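Local coordinates for PHD-type domain-containing protein (Chaetomium thermophilum, PDB 6VHF) that binds a zinc ion and, through this RbBP5-interacting domain of Cfp1, joins the H3K4 methyltransferase complex COMPASS, at residues E35-R40 with T61-V66; A14-K19 with R161-A166. All coordinates share one frame; numbering follows the deposited sequence.

Interaction 1 of 2, residues E35-R40 with T61-V66; sequences ELAIAR and TRLDTV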
loop_
_atom_site.group_PDB
_atom_site.type_symbol
_atom_site.label_atom_id
_atom_site.label_comp_id
_atom_site.label_asym_id
_atom_site.label_seq_id
_atom_site.Cartn_x
_atom_site.Cartn_y
_atom_site.Cartn_z
ATOM N N GLU A 35 6.633 5.917 -8.679
ATOM C CA GLU A 35 7.891 6.357 -9.268
ATOM C C GLU A 35 7.852 6.274 -10.794
ATOM O O GLU A 35 8.312 7.190 -11.479
ATOM C CB GLU A 35 9.052 5.527 -8.721
ATOM C CG GLU A 35 10.287 6.341 -8.388
ATOM C CD GLU A 35 11.381 5.519 -7.694
ATOM O OE1 GLU A 35 12.450 5.303 -8.325
ATOM O OE2 GLU A 35 11.171 5.089 -6.524
ATOM N N LEU A 36 7.332 5.175 -11.351
ATOM C CA LEU A 36 7.273 5.077 -12.807
ATOM C C LEU A 36 6.414 6.195 -13.398
ATOM O O LEU A 36 6.754 6.764 -14.446
ATOM C CB LEU A 36 6.760 3.700 -13.231
ATOM C CG LEU A 36 6.280 3.540 -14.679
ATOM C CD1 LEU A 36 7.407 3.795 -15.667
ATOM C CD2 LEU A 36 5.685 2.170 -14.912
ATOM N N ALA A 37 5.320 6.546 -12.715
ATOM C CA ALA A 37 4.442 7.606 -13.194
ATOM C C ALA A 37 5.155 8.950 -13.165
ATOM O O ALA A 37 5.114 9.702 -14.147
ATOM C CB ALA A 37 3.164 7.652 -12.352
ATOM N N ILE A 38 5.848 9.246 -12.060
ATOM C CA ILE A 38 6.634 10.470 -11.974
ATOM C C ILE A 38 7.663 10.540 -13.104
ATOM O O ILE A 38 7.775 11.564 -13.779
ATOM C CB ILE A 38 7.283 10.580 -10.585
ATOM C CG1 ILE A 38 6.231 10.974 -9.558
ATOM C CG2 ILE A 38 8.381 11.628 -10.582
ATOM C CD1 ILE A 38 6.577 10.564 -8.114
ATOM N N ALA A 39 8.399 9.443 -13.351
ATOM C CA ALA A 39 9.468 9.447 -14.356
ATOM C C ALA A 39 8.918 9.621 -15.767
ATOM O O ALA A 39 9.551 10.266 -16.609
ATOM C CB ALA A 39 10.278 8.151 -14.293
ATOM N N ARG A 40 7.779 8.990 -16.060
ATOM C CA ARG A 40 7.160 9.130 -17.371
ATOM C C ARG A 40 6.632 10.538 -17.573
ATOM O O ARG A 40 6.627 11.047 -18.701
ATOM C CB ARG A 40 6.028 8.113 -17.536
ATOM C CG ARG A 40 6.489 6.685 -17.716
ATOM C CD ARG A 40 5.283 5.756 -17.938
ATOM N NE ARG A 40 4.396 6.279 -18.970
ATOM C CZ ARG A 40 4.578 6.071 -20.273
ATOM N NH1 ARG A 40 5.601 5.322 -20.688
ATOM N NH2 ARG A 40 3.728 6.596 -21.155
ATOM N N THR A 61 -3.227 6.554 -15.343
ATOM C CA THR A 61 -4.482 5.872 -15.042
ATOM C C THR A 61 -4.264 4.663 -14.146
ATOM O O THR A 61 -5.149 4.304 -13.362
ATOM C CB THR A 61 -5.157 5.415 -16.335
ATOM O OG1 THR A 61 -5.182 6.493 -17.271
ATOM C CG2 THR A 61 -6.583 4.959 -16.064
ATOM N N ARG A 62 -3.107 4.012 -14.266
ATOM C CA ARG A 62 -2.827 2.848 -13.440
ATOM C C ARG A 62 -2.726 3.208 -11.967
ATOM O O ARG A 62 -2.861 2.322 -11.122
ATOM C CB ARG A 62 -1.537 2.177 -13.904
ATOM C CG ARG A 62 -1.621 1.573 -15.302
ATOM C CD ARG A 62 -0.242 1.187 -15.791
ATOM N NE ARG A 62 0.604 2.357 -16.022
ATOM C CZ ARG A 62 1.797 2.291 -16.603
ATOM N NH1 ARG A 62 2.268 1.113 -16.987
ATOM N NH2 ARG A 62 2.519 3.394 -16.799
ATOM N N LEU A 63 -2.498 4.485 -11.641
ATOM C CA LEU A 63 -2.403 4.896 -10.246
ATOM C C LEU A 63 -3.720 4.733 -9.497
ATOM O O LEU A 63 -3.738 4.888 -8.272
ATOM C CB LEU A 63 -1.921 6.347 -10.142
ATOM C CG LEU A 63 -0.482 6.591 -10.636
ATOM C CD1 LEU A 63 -0.162 8.074 -10.756
ATOM C CD2 LEU A 63 0.547 5.910 -9.746
ATOM N N ASP A 64 -4.817 4.418 -10.192
ATOM C CA ASP A 64 -6.056 4.119 -9.493
ATOM C C ASP A 64 -5.945 2.822 -8.702
ATOM O O ASP A 64 -6.624 2.670 -7.680
ATOM C CB ASP A 64 -7.207 4.052 -10.485
ATOM C CG ASP A 64 -7.456 5.377 -11.159
ATOM O OD1 ASP A 64 -6.822 6.380 -10.758
ATOM O OD2 ASP A 64 -8.270 5.414 -12.097
ATOM N N THR A 65 -5.095 1.891 -9.158
ATOM C CA THR A 65 -4.758 0.710 -8.366
ATOM C C THR A 65 -4.331 1.088 -6.955
ATOM O O THR A 65 -4.680 0.404 -5.989
ATOM C CB THR A 65 -3.642 -0.070 -9.059
ATOM O OG1 THR A 65 -3.982 -0.242 -10.434
ATOM C CG2 THR A 65 -3.472 -1.434 -8.432
ATOM N N VAL A 66 -3.577 2.184 -6.819
ATOM C CA VAL A 66 -3.132 2.616 -5.500
ATOM C C VAL A 66 -4.326 2.885 -4.601
ATOM O O VAL A 66 -4.286 2.589 -3.400
ATOM C CB VAL A 66 -2.219 3.852 -5.624
ATOM C CG1 VAL A 66 -1.921 4.439 -4.260
ATOM C CG2 VAL A 66 -0.950 3.486 -6.337
#
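The apolar part of the contact is Ala37 against Leu63. The methyl CB of Ala37 lies 3.7 Å from Leu63 CD1 and 4.1 Å from Leu63 CD2, so it meets both tips of the isobutyl fork, which CG anti to the carbonyl carbon (chi1 -66°) turns toward it. Trp141 of helix 141-177 touches both residues, and Leu33 and Ile34 of helix 4-46 also touch Leu63, which makes this the buried layer of a three-helix packing. Residues 61-63, helical in backbone angles but lacking the regular bonds, lead from the zinc ligand Cys57 into helix 64-77, and the side chain of Leu63 ends about 9 Å from the zinc finger's ion.

The more polar layer lies on the solvent-exposed side, where Leu36 and Arg62 are exposed and Arg40 partly so. Arg62 NH2 sits 3.8 Å from Arg40 CD, which approaches the Arg62 guanidinium at its edge and in its plane, and Leu36 CD2 is 3.9 Å from the same nitrogen. The two guanidinium planes stand 84° apart, with Arg40 NE 4.1 Å from Arg62 NH2. Separate partners probably ease these like charges: Arg62 NH2 forms a salt bridge with Asp60, and Arg40 NH2 donates to the carbonyl of Pro124.

Interaction 2 of 2, residues A14-K19 with R161-A166; sequences AETRSK and RELLEA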
loop_
_atom_site.group_PDB
_atom_site.type_symbol
_atom_site.label_atom_id
_atom_site.label_comp_id
_atom_site.label_asym_id
_atom_site.label_seq_id
_atom_site.Cartn_x
_atom_site.Cartn_y
_atom_site.Cartn_z
ATOM N N ALA A 14 -0.525 -16.175 12.866
ATOM C CA ALA A 14 0.616 -16.302 11.965
ATOM C C ALA A 14 0.186 -16.164 10.503
ATOM O O ALA A 14 0.923 -15.603 9.674
ATOM C CB ALA A 14 1.316 -17.634 12.200
ATOM N N GLU A 15 -1.003 -16.676 10.167
ATOM C CA GLU A 15 -1.515 -16.520 8.811
ATOM C C GLU A 15 -1.836 -15.064 8.508
ATOM O O GLU A 15 -1.662 -14.620 7.373
ATOM C CB GLU A 15 -2.753 -17.393 8.617
ATOM C CG GLU A 15 -2.412 -18.867 8.502
ATOM C CD GLU A 15 -3.626 -19.772 8.580
ATOM O OE1 GLU A 15 -4.696 -19.288 9.007
ATOM O OE2 GLU A 15 -3.506 -20.959 8.196
ATOM N N THR A 16 -2.325 -14.324 9.504
ATOM C CA THR A 16 -2.584 -12.899 9.342
ATOM C C THR A 16 -1.290 -12.125 9.113
ATOM O O THR A 16 -1.223 -11.255 8.234
ATOM C CB THR A 16 -3.311 -12.376 10.574
ATOM O OG1 THR A 16 -4.556 -13.065 10.693
ATOM C CG2 THR A 16 -3.592 -10.902 10.449
ATOM N N ARG A 17 -0.257 -12.410 9.909
ATOM C CA ARG A 17 1.049 -11.826 9.641
ATOM C C ARG A 17 1.461 -12.070 8.194
ATOM O O ARG A 17 1.976 -11.168 7.515
ATOM C CB ARG A 17 2.083 -12.401 10.613
ATOM C CG ARG A 17 1.983 -11.787 11.996
ATOM C CD ARG A 17 3.209 -12.133 12.801
ATOM N NE ARG A 17 3.219 -13.531 13.225
ATOM C CZ ARG A 17 4.127 -14.428 12.854
ATOM N NH1 ARG A 17 5.109 -14.074 12.047
ATOM N NH2 ARG A 17 4.068 -15.670 13.330
ATOM N N SER A 18 1.209 -13.284 7.704
ATOM C CA SER A 18 1.532 -13.631 6.332
ATOM C C SER A 18 0.822 -12.697 5.358
ATOM O O SER A 18 1.450 -12.130 4.454
ATOM C CB SER A 18 1.130 -15.080 6.086
ATOM O OG SER A 18 1.985 -15.681 5.147
ATOM N N LYS A 19 -0.497 -12.506 5.546
ATOM C CA LYS A 19 -1.255 -11.616 4.661
ATOM C C LYS A 19 -0.748 -10.183 4.765
ATOM O O LYS A 19 -0.665 -9.467 3.753
ATOM C CB LYS A 19 -2.760 -11.650 4.987
ATOM C CG LYS A 19 -3.421 -13.054 5.071
ATOM C CD LYS A 19 -4.971 -12.992 4.869
ATOM C CE LYS A 19 -5.716 -14.165 5.551
ATOM N NZ LYS A 19 -7.151 -13.856 5.882
ATOM N N ARG A 161 3.528 -6.335 14.475
ATOM C CA ARG A 161 4.129 -6.345 15.805
ATOM C C ARG A 161 3.089 -6.599 16.887
ATOM O O ARG A 161 3.367 -7.300 17.867
ATOM C CB ARG A 161 4.851 -5.028 16.076
ATOM C CG ARG A 161 6.126 -4.847 15.268
ATOM C CD ARG A 161 6.954 -3.700 15.858
ATOM N NE ARG A 161 6.286 -2.414 15.686
ATOM C CZ ARG A 161 6.355 -1.722 14.550
ATOM N NH1 ARG A 161 7.043 -2.232 13.542
ATOM N NH2 ARG A 161 5.729 -0.548 14.416
ATOM N N GLU A 162 1.895 -6.024 16.748
ATOM C CA GLU A 162 0.862 -6.308 17.730
ATOM C C GLU A 162 0.517 -7.788 17.724
ATOM O O GLU A 162 0.323 -8.391 18.790
ATOM C CB GLU A 162 -0.375 -5.450 17.472
ATOM C CG GLU A 162 -0.163 -3.964 17.774
ATOM C CD GLU A 162 -1.410 -3.122 17.543
ATOM O OE1 GLU A 162 -1.604 -2.111 18.264
ATOM O OE2 GLU A 162 -2.193 -3.476 16.635
ATOM N N LEU A 163 0.475 -8.401 16.536
ATOM C CA LEU A 163 0.184 -9.832 16.459
ATOM C C LEU A 163 1.297 -10.671 17.074
ATOM O O LEU A 163 1.021 -11.677 17.744
ATOM C CB LEU A 163 -0.071 -10.251 15.017
ATOM C CG LEU A 163 -1.312 -9.591 14.424
ATOM C CD1 LEU A 163 -1.356 -9.830 12.949
ATOM C CD2 LEU A 163 -2.569 -10.107 15.095
ATOM N N LEU A 164 2.561 -10.286 16.863
ATOM C CA LEU A 164 3.647 -11.020 17.516
ATOM C C LEU A 164 3.573 -10.865 19.030
ATOM O O LEU A 164 3.818 -11.822 19.779
ATOM C CB LEU A 164 5.006 -10.546 16.993
ATOM C CG LEU A 164 5.336 -10.965 15.545
ATOM C CD1 LEU A 164 6.414 -10.064 14.977
ATOM C CD2 LEU A 164 5.759 -12.453 15.448
ATOM N N GLU A 165 3.222 -9.670 19.499
ATOM C CA GLU A 165 3.047 -9.491 20.924
ATOM C C GLU A 165 1.921 -10.379 21.461
ATOM O O GLU A 165 2.110 -11.064 22.475
ATOM C CB GLU A 165 2.816 -8.013 21.217
ATOM C CG GLU A 165 2.005 -7.744 22.460
ATOM C CD GLU A 165 2.821 -7.740 23.741
ATOM O OE1 GLU A 165 2.222 -7.415 24.795
ATOM O OE2 GLU A 165 4.030 -8.062 23.681
ATOM N N ALA A 166 0.781 -10.428 20.766
ATOM C CA ALA A 166 -0.326 -11.262 21.213
ATOM C C ALA A 166 0.042 -12.747 21.176
ATOM O O ALA A 166 -0.330 -13.510 22.080
ATOM C CB ALA A 166 -1.554 -10.980 20.352
#
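Segments 14-19 and 161-166 run antiparallel, their axes 167° apart in direction and 9.8 Å apart at closest approach, with Arg17 and Leu163 nearest by CA. No hydrogen bond crosses between them; the side chains meet through carbon and one guanidinium face.

Leu163 packs as a knob against Ser13, Thr16, Arg17 and Leu20, spaced i, i+3, i+4 and i+7 on helix 4-46. Its CD1 is 3.5 Å from Thr16 CG2, the two side chains crossing at about a right angle. With Thr16 OG1 beside the backbone N (chi1 -61°), that methyl is left anti to the same nitrogen and turned to Leu163, while OG1 bonds to the carbonyl of Ala12. Leu163 CB is 4.0 Å from Arg17 CG, and there the two chains slide past each other in opposite directions.

Beyond that methylene, the chain of Arg17 bends at chi3 (-73°) and crosses Leu164. Arg17 CD is 3.7 Å from Leu164 CG, and Leu164 CD2 sits over one face of the guanidinium, 3.5 Å from Arg17 NE and displaced toward the rim of the group. Arg17 NE also forms a salt bridge with Glu167, so the arginine has an apolar partner and a charged one on the same helix. An alanine in place of Arg17 would remove the chain lying against Leu163 and Leu164 and is likely to leave Glu167 without its salt-bridge mate.

With Leu163 seated knobs-into-holes between the helices and Arg17 laid across Leu164 on the outer side, the arrangement is that of an antiparallel coiled-coil-like pair, consistent with the axis geometry.

Both contacts use helix 4-46, at places whose contact centres lie 30 Å apart and on opposite sides of the chain's centre. Interaction 1 is partly buried: it joins that helix to the start of helix 64-77, near the zinc site, where a third helix adds a tryptophan to the apolar layer. Interaction 2 is a surface contact, remote from the metal, that pairs helix 4-46 with helix 141-177 over 142 residues of sequence separation, and so encloses interaction 1 along the chain. In 35-40 with 61-66 two arginines come close on the exposed side, their charges met by Asp60 and a backbone carbonyl, whereas in 14-19 with 161-166 one arginine lies against a leucine methyl and pairs with Glu167.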